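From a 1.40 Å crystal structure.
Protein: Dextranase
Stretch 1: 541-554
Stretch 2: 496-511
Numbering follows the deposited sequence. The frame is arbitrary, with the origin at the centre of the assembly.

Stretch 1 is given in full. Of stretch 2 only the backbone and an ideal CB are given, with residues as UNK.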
ATOM      1  N   ASP A 541      -2.368  -8.653  34.165  1.00 14.20           N
ATOM      2  CA  ASP A 541      -1.449  -9.633  33.583  1.00 16.73           C
ATOM      3  C   ASP A 541      -0.729  -9.147  32.330  1.00 16.80           C
ATOM      4  O   ASP A 541       0.257  -9.773  31.925  1.00 15.78           O
ATOM      5  CB  ASP A 541      -2.166 -10.939  33.238  1.00 14.35           C
ATOM      6  CG  ASP A 541      -2.738 -11.638  34.454  1.00 13.34           C
ATOM      7  OD1 ASP A 541      -2.504 -11.154  35.580  1.00 14.33           O
ATOM      8  OD2 ASP A 541      -3.450 -12.640  34.265  1.00 13.39           O
ATOM      9  N   GLY A 542      -1.207  -8.080  31.688  1.00 15.22           N
ATOM     10  CA  GLY A 542      -0.569  -7.617  30.466  1.00 15.25           C
ATOM     11  C   GLY A 542      -0.790  -8.516  29.270  1.00 14.09           C
ATOM     12  O   GLY A 542      -0.037  -8.424  28.292  1.00 14.77           O
ATOM     13  N   ASN A 543      -1.807  -9.375  29.317  1.00 13.52           N
ATOM     14  CA  ASN A 543      -2.080 -10.363  28.279  1.00 14.24           C
ATOM     15  C   ASN A 543      -3.315 -10.028  27.447  1.00 13.56           C
ATOM     16  O   ASN A 543      -3.836 -10.897  26.744  1.00 12.97           O
ATOM     17  CB  ASN A 543      -2.221 -11.760  28.896  1.00 14.50           C
ATOM     18  CG  ASN A 543      -2.039 -12.873  27.876  1.00 19.41           C
ATOM     19  OD1 ASN A 543      -1.141 -12.814  27.036  1.00 20.08           O
ATOM     20  ND2 ASN A 543      -2.903 -13.890  27.937  1.00 18.87           N
ATOM     21  N   GLY A 544      -3.804  -8.788  27.517  1.00 13.09           N
ATOM     22  CA  GLY A 544      -4.936  -8.394  26.705  1.00 13.78           C
ATOM     23  C   GLY A 544      -4.522  -7.434  25.612  1.00 14.27           C
ATOM     24  O   GLY A 544      -3.498  -7.636  24.954  1.00 14.44           O
ATOM     25  N   LEU A 545      -5.301  -6.377  25.415  1.00 12.83           N
ATOM     26  CA  LEU A 545      -4.986  -5.337  24.439  1.00 12.71           C
ATOM     27  C   LEU A 545      -4.381  -4.144  25.167  1.00 11.79           C
ATOM     28  O   LEU A 545      -5.041  -3.529  26.011  1.00 13.48           O
ATOM     29  CB  LEU A 545      -6.256  -4.915  23.700  1.00 12.43           C
ATOM     30  CG  LEU A 545      -6.113  -3.728  22.736  1.00 11.44           C
ATOM     31  CD1 LEU A 545      -5.130  -4.014  21.599  1.00 12.65           C
ATOM     32  CD2 LEU A 545      -7.469  -3.387  22.173  1.00 14.34           C
ATOM     33  N   ALA A 546      -3.140  -3.815  24.840  1.00 12.02           N
ATOM     34  CA  ALA A 546      -2.423  -2.702  25.453  1.00 11.29           C
ATOM     35  C   ALA A 546      -2.362  -1.539  24.469  1.00 13.75           C
ATOM     36  O   ALA A 546      -1.829  -1.688  23.364  1.00 13.74           O
ATOM     37  CB  ALA A 546      -1.006  -3.119  25.851  1.00 13.02           C
ATOM     38  N   LEU A 547      -2.904  -0.384  24.868  1.00 11.92           N
ATOM     39  CA  LEU A 547      -2.774   0.867  24.117  1.00 11.42           C
ATOM     40  C   LEU A 547      -1.844   1.771  24.917  1.00 12.12           C
ATOM     41  O   LEU A 547      -2.278   2.459  25.846  1.00 14.27           O
ATOM     42  CB  LEU A 547      -4.134   1.523  23.904  1.00 12.14           C
ATOM     43  CG  LEU A 547      -5.196   0.604  23.298  1.00 12.59           C
ATOM     44  CD1 LEU A 547      -6.553   1.291  23.237  1.00 13.12           C
ATOM     45  CD2 LEU A 547      -4.793   0.092  21.927  1.00 17.23           C
ATOM     46  N   GLU A 548      -0.568   1.775  24.556  1.00 12.11           N
ATOM     47  CA  GLU A 548       0.450   2.552  25.252  1.00 12.72           C
ATOM     48  C   GLU A 548       0.769   3.791  24.421  1.00 12.22           C
ATOM     49  O   GLU A 548       1.167   3.672  23.261  1.00 11.97           O
ATOM     50  CB  GLU A 548       1.714   1.710  25.440  1.00 13.19           C
ATOM     51  CG  GLU A 548       2.815   2.437  26.178  1.00 15.75           C
ATOM     52  CD  GLU A 548       4.069   1.603  26.358  1.00 20.49           C
ATOM     53  OE1 GLU A 548       4.101   0.448  25.877  1.00 18.91           O
ATOM     54  OE2 GLU A 548       5.024   2.106  26.982  1.00 21.42           O
ATOM     55  N   ASN A 549       0.587   4.977  25.006  1.00 13.59           N
ATOM     56  CA  ASN A 549       0.817   6.229  24.284  1.00 11.80           C
ATOM     57  C   ASN A 549      -0.021   6.312  23.012  1.00 12.02           C
ATOM     58  O   ASN A 549       0.456   6.755  21.966  1.00 11.84           O
ATOM     59  CB  ASN A 549       2.295   6.463  23.980  1.00 12.92           C
ATOM     60  CG  ASN A 549       3.141   6.432  25.217  1.00 18.91           C
ATOM     61  OD1 ASN A 549       2.678   6.796  26.299  1.00 17.50           O
ATOM     62  ND2 ASN A 549       4.390   5.996  25.074  1.00 20.98           N
ATOM     63  N   TYR A 550      -1.258   5.842  23.094  1.00 12.16           N
ATOM     64  CA  TYR A 550      -2.267   6.165  22.090  1.00 11.49           C
ATOM     65  C   TYR A 550      -2.627   7.630  22.272  1.00 11.52           C
ATOM     66  O   TYR A 550      -2.973   8.052  23.379  1.00 12.65           O
ATOM     67  CB  TYR A 550      -3.482   5.263  22.328  1.00 11.30           C
ATOM     68  CG  TYR A 550      -4.786   5.628  21.641  1.00  9.89           C
ATOM     69  CD1 TYR A 550      -4.806   6.217  20.376  1.00 11.27           C
ATOM     70  CD2 TYR A 550      -6.001   5.367  22.259  1.00 10.52           C
ATOM     71  CE1 TYR A 550      -6.002   6.529  19.756  1.00 10.97           C
ATOM     72  CE2 TYR A 550      -7.198   5.675  21.657  1.00 10.38           C
ATOM     73  CZ  TYR A 550      -7.197   6.264  20.404  1.00 10.99           C
ATOM     74  OH  TYR A 550      -8.394   6.577  19.811  1.00 11.43           O
ATOM     75  N   SER A 551      -2.490   8.429  21.214  1.00 10.70           N
ATOM     76  CA  SER A 551      -2.717   9.863  21.346  1.00 10.96           C
ATOM     77  C   SER A 551      -3.535  10.388  20.177  1.00 10.89           C
ATOM     78  O   SER A 551      -3.475   9.860  19.062  1.00 10.59           O
ATOM     79  CB  SER A 551      -1.406  10.653  21.461  1.00 11.35           C
ATOM     80  OG  SER A 551      -0.653  10.614  20.253  1.00 11.03           O
ATOM     81  N   VAL A 552      -4.311  11.435  20.459  1.00 10.87           N
ATOM     82  CA  VAL A 552      -5.074  12.171  19.457  1.00 10.55           C
ATOM     83  C   VAL A 552      -4.762  13.644  19.656  1.00 11.19           C
ATOM     84  O   VAL A 552      -4.891  14.159  20.771  1.00 11.26           O
ATOM     85  CB  VAL A 552      -6.586  11.933  19.598  1.00 10.00           C
ATOM     86  CG1 VAL A 552      -7.307  12.587  18.435  1.00 11.65           C
ATOM     87  CG2 VAL A 552      -6.909  10.430  19.660  1.00 12.28           C
ATOM     88  N   GLY A 553      -4.330  14.312  18.590  1.00 10.60           N
ATOM     89  CA  GLY A 553      -3.992  15.724  18.702  1.00 12.18           C
ATOM     90  C   GLY A 553      -2.893  16.007  19.703  1.00 13.26           C
ATOM     91  O   GLY A 553      -2.842  17.110  20.267  1.00 14.68           O
ATOM     92  N   GLY A 554      -2.020  15.031  19.955  1.00 11.87           N
ATOM     93  CA  GLY A 554      -0.942  15.177  20.905  1.00 14.32           C
ATOM     94  C   GLY A 554      -1.274  14.802  22.333  1.00 16.01           C
ATOM     95  O   GLY A 554      -0.358  14.737  23.163  1.00 19.94           O
ATOM     96  N   UNK A 496      -9.509 -16.667  20.208  1.00 15.57           N
ATOM     97  CA  UNK A 496      -8.887 -16.204  21.442  1.00 15.18           C
ATOM     98  C   UNK A 496      -7.793 -15.208  21.080  1.00 14.92           C
ATOM     99  O   UNK A 496      -7.045 -15.415  20.121  1.00 14.37           O
ATOM    100  CB  UNK A 496      -8.324 -17.372  22.255  1.00 15.18           C
ATOM    101  N   UNK A 497      -7.718 -14.110  21.832  1.00 13.95           N
ATOM    102  CA  UNK A 497      -6.857 -12.987  21.477  1.00 13.88           C
ATOM    103  C   UNK A 497      -6.057 -12.572  22.701  1.00 16.03           C
ATOM    104  O   UNK A 497      -6.639 -12.222  23.734  1.00 16.92           O
ATOM    105  CB  UNK A 497      -7.675 -11.812  20.937  1.00 13.88           C
ATOM    106  N   UNK A 498      -4.725 -12.623  22.597  1.00 13.73           N
ATOM    107  CA  UNK A 498      -3.866 -12.412  23.754  1.00 13.36           C
ATOM    108  C   UNK A 498      -2.652 -11.560  23.413  1.00 12.80           C
ATOM    109  O   UNK A 498      -2.053 -11.706  22.343  1.00 14.71           O
ATOM    110  CB  UNK A 498      -3.413 -13.757  24.325  1.00 13.36           C
ATOM    111  N   UNK A 499      -2.290 -10.685  24.346  1.00 12.37           N
ATOM    112  CA  UNK A 499      -1.054  -9.906  24.295  1.00 12.88           C
ATOM    113  C   UNK A 499      -0.867  -9.191  22.955  1.00 13.10           C
ATOM    114  O   UNK A 499       0.104  -9.398  22.225  1.00 13.50           O
ATOM    115  CB  UNK A 499       0.145 -10.818  24.563  1.00 12.88           C
ATOM    116  N   UNK A 500      -1.819  -8.319  22.657  1.00 12.51           N
ATOM    117  CA  UNK A 500      -1.744  -7.427  21.508  1.00 11.67           C
ATOM    118  C   UNK A 500      -1.305  -6.072  22.038  1.00 13.63           C
ATOM    119  O   UNK A 500      -1.911  -5.544  22.976  1.00 15.54           O
ATOM    120  CB  UNK A 500      -3.077  -7.339  20.763  1.00 11.67           C
ATOM    121  N   UNK A 501      -0.246  -5.512  21.466  1.00 11.25           N
ATOM    122  CA  UNK A 501       0.320  -4.271  21.971  1.00 12.05           C
ATOM    123  C   UNK A 501       0.338  -3.250  20.845  1.00 11.69           C
ATOM    124  O   UNK A 501       0.867  -3.528  19.766  1.00 13.37           O
ATOM    125  CB  UNK A 501       1.725  -4.491  22.534  1.00 12.05           C
ATOM    126  N   UNK A 502      -0.246  -2.077  21.099  1.00 11.83           N
ATOM    127  CA  UNK A 502      -0.222  -0.951  20.166  1.00 12.17           C
ATOM    128  C   UNK A 502       0.445   0.204  20.897  1.00 11.32           C
ATOM    129  O   UNK A 502      -0.146   0.784  21.819  1.00 12.78           O
ATOM    130  CB  UNK A 502      -1.624  -0.577  19.681  1.00 12.17           C
ATOM    131  N   UNK A 503       1.672   0.528  20.506  1.00 11.10           N
ATOM    132  CA  UNK A 503       2.464   1.559  21.161  1.00 10.93           C
ATOM    133  C   UNK A 503       2.657   2.734  20.210  1.00 11.08           C
ATOM    134  O   UNK A 503       3.061   2.552  19.055  1.00 10.86           O
ATOM    135  CB  UNK A 503       3.815   1.003  21.616  1.00 10.93           C
ATOM    136  N   UNK A 504       2.382   3.940  20.699  1.00 10.23           N
ATOM    137  CA  UNK A 504       2.540   5.165  19.911  1.00 10.32           C
ATOM    138  C   UNK A 504       1.718   5.141  18.620  1.00 10.26           C
ATOM    139  O   UNK A 504       2.197   5.511  17.542  1.00 11.29           O
ATOM    140  CB  UNK A 504       4.017   5.379  19.574  1.00 10.32           C
ATOM    141  N   UNK A 505       0.464   4.713  18.735  1.00 10.81           N
ATOM    142  CA  UNK A 505      -0.534   5.064  17.728  1.00  9.53           C
ATOM    143  C   UNK A 505      -0.860   6.530  17.965  1.00 10.06           C
ATOM    144  O   UNK A 505      -1.541   6.874  18.937  1.00 10.39           O
ATOM    145  CB  UNK A 505      -1.780   4.180  17.810  1.00  9.53           C
ATOM    146  N   UNK A 506      -0.344   7.408  17.104  1.00  9.03           N
ATOM    147  CA  UNK A 506      -0.520   8.843  17.260  1.00 10.04           C
ATOM    148  C   UNK A 506      -1.318   9.359  16.075  1.00 10.21           C
ATOM    149  O   UNK A 506      -0.883   9.251  14.922  1.00 10.72           O
ATOM    150  CB  UNK A 506       0.826   9.561  17.373  1.00 10.04           C
ATOM    151  N   UNK A 507      -2.509   9.863  16.363  1.00 10.10           N
ATOM    152  CA  UNK A 507      -3.452  10.333  15.353  1.00  9.81           C
ATOM    153  C   UNK A 507      -3.535  11.850  15.451  1.00 10.24           C
ATOM    154  O   UNK A 507      -3.719  12.396  16.544  1.00 10.98           O
ATOM    155  CB  UNK A 507      -4.830   9.692  15.533  1.00  9.81           C
ATOM    156  N   UNK A 508      -3.395  12.537  14.316  1.00  9.26           N
ATOM    157  CA  UNK A 508      -3.443  14.000  14.345  1.00 10.89           C
ATOM    158  C   UNK A 508      -4.808  14.504  14.803  1.00 10.92           C
ATOM    159  O   UNK A 508      -4.898  15.409  15.640  1.00 11.01           O
ATOM    160  CB  UNK A 508      -3.114  14.569  12.963  1.00 10.89           C
ATOM    161  N   UNK A 509      -5.883  13.961  14.235  1.00  9.40           N
ATOM    162  CA  UNK A 509      -7.212  14.499  14.487  1.00  8.80           C
ATOM    163  C   UNK A 509      -8.249  13.477  14.056  1.00  9.73           C
ATOM    164  O   UNK A 509      -7.984  12.615  13.212  1.00 10.24           O
ATOM    165  CB  UNK A 509      -7.419  15.827  13.756  1.00  8.80           C
ATOM    166  N   UNK A 510      -9.438  13.586  14.645  1.00  9.64           N
ATOM    167  CA  UNK A 510     -10.587  12.887  14.085  1.00  9.50           C
ATOM    168  C   UNK A 510     -11.210  13.726  12.977  1.00 11.26           C
ATOM    169  O   UNK A 510     -11.053  14.949  12.919  1.00 12.99           O
ATOM    170  CB  UNK A 510     -11.619  12.578  15.172  1.00  9.50           C
ATOM    171  N   UNK A 511     -11.946  13.055  12.101  1.00  9.99           N
ATOM    172  CA  UNK A 511     -12.636  13.736  11.010  1.00 10.14           C
ATOM    173  C   UNK A 511     -13.960  14.337  11.494  1.00  9.40           C
ATOM    174  O   UNK A 511     -14.279  14.349  12.688  1.00 11.14           O
ATOM    175  CB  UNK A 511     -12.885  12.767   9.852  1.00 10.14           C
TER

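Stretch 2 runs parallel to stretch 1, their strand axes 4.7 Å apart at closest approach, so bridged partners share a face, and successive bridged positions alternate between the two faces. Position 496 has nothing of stretch 1 in reach and 497 little more; many residues would suit, and they are Asp496 and Thr497. At 498 the ideal CB lies 3.7 Å from Asn543 ND2, which favours a polar chain with aliphatic length; Glu498 lays its CG 3.5 Å from that ND2.

Position 499 has positive phi (51/61), best tolerated by Gly, Asn or Asp. It is Asn499, whose main-chain N donates to Asn543 O (2.9 Å).

Position 500 bridges Leu545, and its ideal CB is 4.0 Å from Leu545 CD1, calling for an aliphatic residue. Ile500 fits, with CG2 3.8 Å from Leu545 CD1.

The CB at 501 shares a face with Ala546 and Glu548. Small Ala546 leaves room for a flat ring, and the Glu548 carboxylate invites a donor; His, Lys, Arg or Gln could answer. His501 NE2 donates to Glu548 OE1 (2.8 Å), while Ala546 CB packs over the ring face, 3.9 Å from its centroid.

At 502 Leu547 CD2 and Leu545 CD1 are nearby, so Val, Ile or Leu would suit. Val502 sets CB 3.9 Å from Leu547 CD2 and CG2 4.4 Å from Leu545 CD1.

Position 503 bridges Glu548, whose extended acidic chain favours Lys or Arg. Lys503 is all-trans, running alongside it; NZ and Glu548 OE2 form a long salt bridge (3.7 Å), and water 1 links NZ to Glu548 OE1.

Position 504 again has positive phi (57/45), matching Asn549 beside it (56/39), and favours Gly, Asn or Asp. Asn504 OD1 accepts from water 2, which also bonds Asn549 O and Ser551 OG.

At 505 the nearby Tyr550 ring favours an apolar residue; Leu505 CD2 reaches 3.9 Å from Tyr550 CD1.

At 506 the ideal CB sits 3.4 Å from Ser551 OG, and several polar chains would do. Asn506 turns its end away, ND2 donating to Asn504 O (3.1 Å).

Position 507 bridges Val552 within reach of Tyr550, suiting a branched aliphatic; Ile507 places CD1 4.1 Å from Tyr550 CE1.

The chain turns at 508, and 508 and 509 point away, leaving wide choice: Asp508 and Ala509. At 510, Val552 and Tyr550 offer a surface for a large apolar or aromatic chain. Trp510 covers it, with Val552 CG1 over its five-membered ring (4.0 Å from the centroid) and Tyr550 OH 3.3 Å from CZ2. Position 511, out of reach, is Asn511.

Stretch 2, residues 496-511: DTENIHVKNLNIDAWN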
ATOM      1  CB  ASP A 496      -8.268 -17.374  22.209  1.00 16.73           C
ATOM      2  CG  ASP A 496      -9.304 -18.234  22.918  1.00 19.20           C
ATOM      3  OD1 ASP A 496     -10.522 -17.961  22.836  1.00 17.32           O
ATOM      4  OD2 ASP A 496      -8.883 -19.223  23.558  1.00 20.73           O
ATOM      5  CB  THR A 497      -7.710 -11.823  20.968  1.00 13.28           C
ATOM      6  OG1 THR A 497      -8.419 -12.234  19.795  1.00 15.87           O
ATOM      7  CG2 THR A 497      -6.827 -10.634  20.618  1.00 15.17           C
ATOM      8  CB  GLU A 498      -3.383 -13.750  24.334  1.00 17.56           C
ATOM      9  CG  GLU A 498      -4.505 -14.612  24.867  1.00 20.45           C
ATOM     10  CD  GLU A 498      -4.118 -16.067  24.986  1.00 23.44           C
ATOM     11  OE1 GLU A 498      -2.907 -16.358  25.046  1.00 25.84           O
ATOM     12  OE2 GLU A 498      -5.034 -16.916  25.018  1.00 27.31           O
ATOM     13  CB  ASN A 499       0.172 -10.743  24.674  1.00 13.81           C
ATOM     14  CG  ASN A 499       1.351  -9.883  25.054  1.00 15.73           C
ATOM     15  OD1 ASN A 499       1.184  -8.810  25.625  1.00 15.23           O
ATOM     16  ND2 ASN A 499       2.558 -10.338  24.724  1.00 17.63           N
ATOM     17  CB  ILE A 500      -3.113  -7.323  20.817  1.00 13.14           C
ATOM     18  CG1 ILE A 500      -3.720  -8.715  20.573  1.00 13.10           C
ATOM     19  CG2 ILE A 500      -3.004  -6.473  19.541  1.00 13.39           C
ATOM     20  CD1 ILE A 500      -2.877  -9.638  19.710  1.00 15.90           C
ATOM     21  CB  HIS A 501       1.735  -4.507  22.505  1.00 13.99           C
ATOM     22  CG  HIS A 501       2.201  -3.460  23.467  1.00 20.01           C
ATOM     23  ND1 HIS A 501       2.297  -3.682  24.825  1.00 17.73           N
ATOM     24  CD2 HIS A 501       2.598  -2.182  23.263  1.00 20.41           C
ATOM     25  CE1 HIS A 501       2.737  -2.582  25.414  1.00 20.56           C
ATOM     26  NE2 HIS A 501       2.930  -1.657  24.488  1.00 19.28           N
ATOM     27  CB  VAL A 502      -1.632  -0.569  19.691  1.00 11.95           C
ATOM     28  CG1 VAL A 502      -1.569   0.582  18.684  1.00 12.47           C
ATOM     29  CG2 VAL A 502      -2.343  -1.775  19.078  1.00 12.74           C
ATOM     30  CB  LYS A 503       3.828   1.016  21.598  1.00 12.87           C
ATOM     31  CG  LYS A 503       4.653   2.028  22.373  1.00 13.90           C
ATOM     32  CD  LYS A 503       5.919   1.401  22.962  1.00 16.96           C
ATOM     33  CE  LYS A 503       6.678   2.428  23.787  1.00 21.72           C
ATOM     34  NZ  LYS A 503       7.786   1.814  24.577  1.00 24.96           N
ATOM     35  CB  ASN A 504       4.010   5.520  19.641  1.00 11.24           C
ATOM     36  CG  ASN A 504       4.165   6.928  19.071  1.00 18.27           C
ATOM     37  OD1 ASN A 504       3.344   7.816  19.344  1.00 18.70           O
ATOM     38  ND2 ASN A 504       5.196   7.134  18.258  1.00 19.89           N
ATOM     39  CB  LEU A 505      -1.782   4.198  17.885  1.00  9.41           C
ATOM     40  CG  LEU A 505      -2.993   4.642  17.053  1.00  9.00           C
ATOM     41  CD1 LEU A 505      -2.660   4.621  15.564  1.00 11.54           C
ATOM     42  CD2 LEU A 505      -4.219   3.794  17.349  1.00 10.80           C
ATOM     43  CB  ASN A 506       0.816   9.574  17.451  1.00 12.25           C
ATOM     44  CG  ASN A 506       1.755   9.431  16.271  1.00 14.08           C
ATOM     45  OD1 ASN A 506       1.868  10.343  15.448  1.00 16.57           O
ATOM     46  ND2 ASN A 506       2.483   8.313  16.212  1.00 13.34           N
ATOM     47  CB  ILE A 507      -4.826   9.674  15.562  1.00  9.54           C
ATOM     48  CG1 ILE A 507      -4.724   8.158  15.354  1.00 11.76           C
ATOM     49  CG2 ILE A 507      -5.879  10.277  14.630  1.00 10.79           C
ATOM     50  CD1 ILE A 507      -5.998   7.400  15.733  1.00 13.08           C
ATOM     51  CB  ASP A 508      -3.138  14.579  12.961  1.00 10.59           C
ATOM     52  CG  ASP A 508      -1.658  14.689  12.673  1.00 14.67           C
ATOM     53  OD1 ASP A 508      -0.845  14.376  13.561  1.00 16.31           O
ATOM     54  OD2 ASP A 508      -1.316  15.093  11.542  1.00 13.96           O
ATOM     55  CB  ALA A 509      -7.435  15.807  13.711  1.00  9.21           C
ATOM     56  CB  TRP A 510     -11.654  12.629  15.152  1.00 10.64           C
ATOM     57  CG  TRP A 510     -11.173  11.824  16.317  1.00  8.53           C
ATOM     58  CD1 TRP A 510     -11.196  12.197  17.634  1.00  9.99           C
ATOM     59  CD2 TRP A 510     -10.622  10.500  16.282  1.00  8.72           C
ATOM     60  NE1 TRP A 510     -10.675  11.195  18.419  1.00 10.13           N
ATOM     61  CE2 TRP A 510     -10.318  10.142  17.615  1.00 10.26           C
ATOM     62  CE3 TRP A 510     -10.348   9.589  15.258  1.00  9.42           C
ATOM     63  CZ2 TRP A 510      -9.740   8.909  17.947  1.00  9.51           C
ATOM     64  CZ3 TRP A 510      -9.778   8.367  15.584  1.00 10.41           C
ATOM     65  CH2 TRP A 510      -9.481   8.036  16.920  1.00 10.45           C
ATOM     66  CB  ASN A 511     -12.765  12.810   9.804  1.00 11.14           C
ATOM     67  CG  ASN A 511     -13.672  11.605  10.064  1.00 10.49           C
ATOM     68  OD1 ASN A 511     -14.543  11.632  10.936  1.00  9.84           O
ATOM     69  ND2 ASN A 511     -13.469  10.541   9.294  1.00 10.58           N
TER
HETATM   70  O   HOH W   1       6.525  -0.666  25.891  1.00 25.27           O
HETATM   71  O   HOH W   2       1.442   8.982  20.841  1.00 16.40           O
HETATM   72  O   HOH W   3      -1.508  12.506  18.454  1.00 13.10           O
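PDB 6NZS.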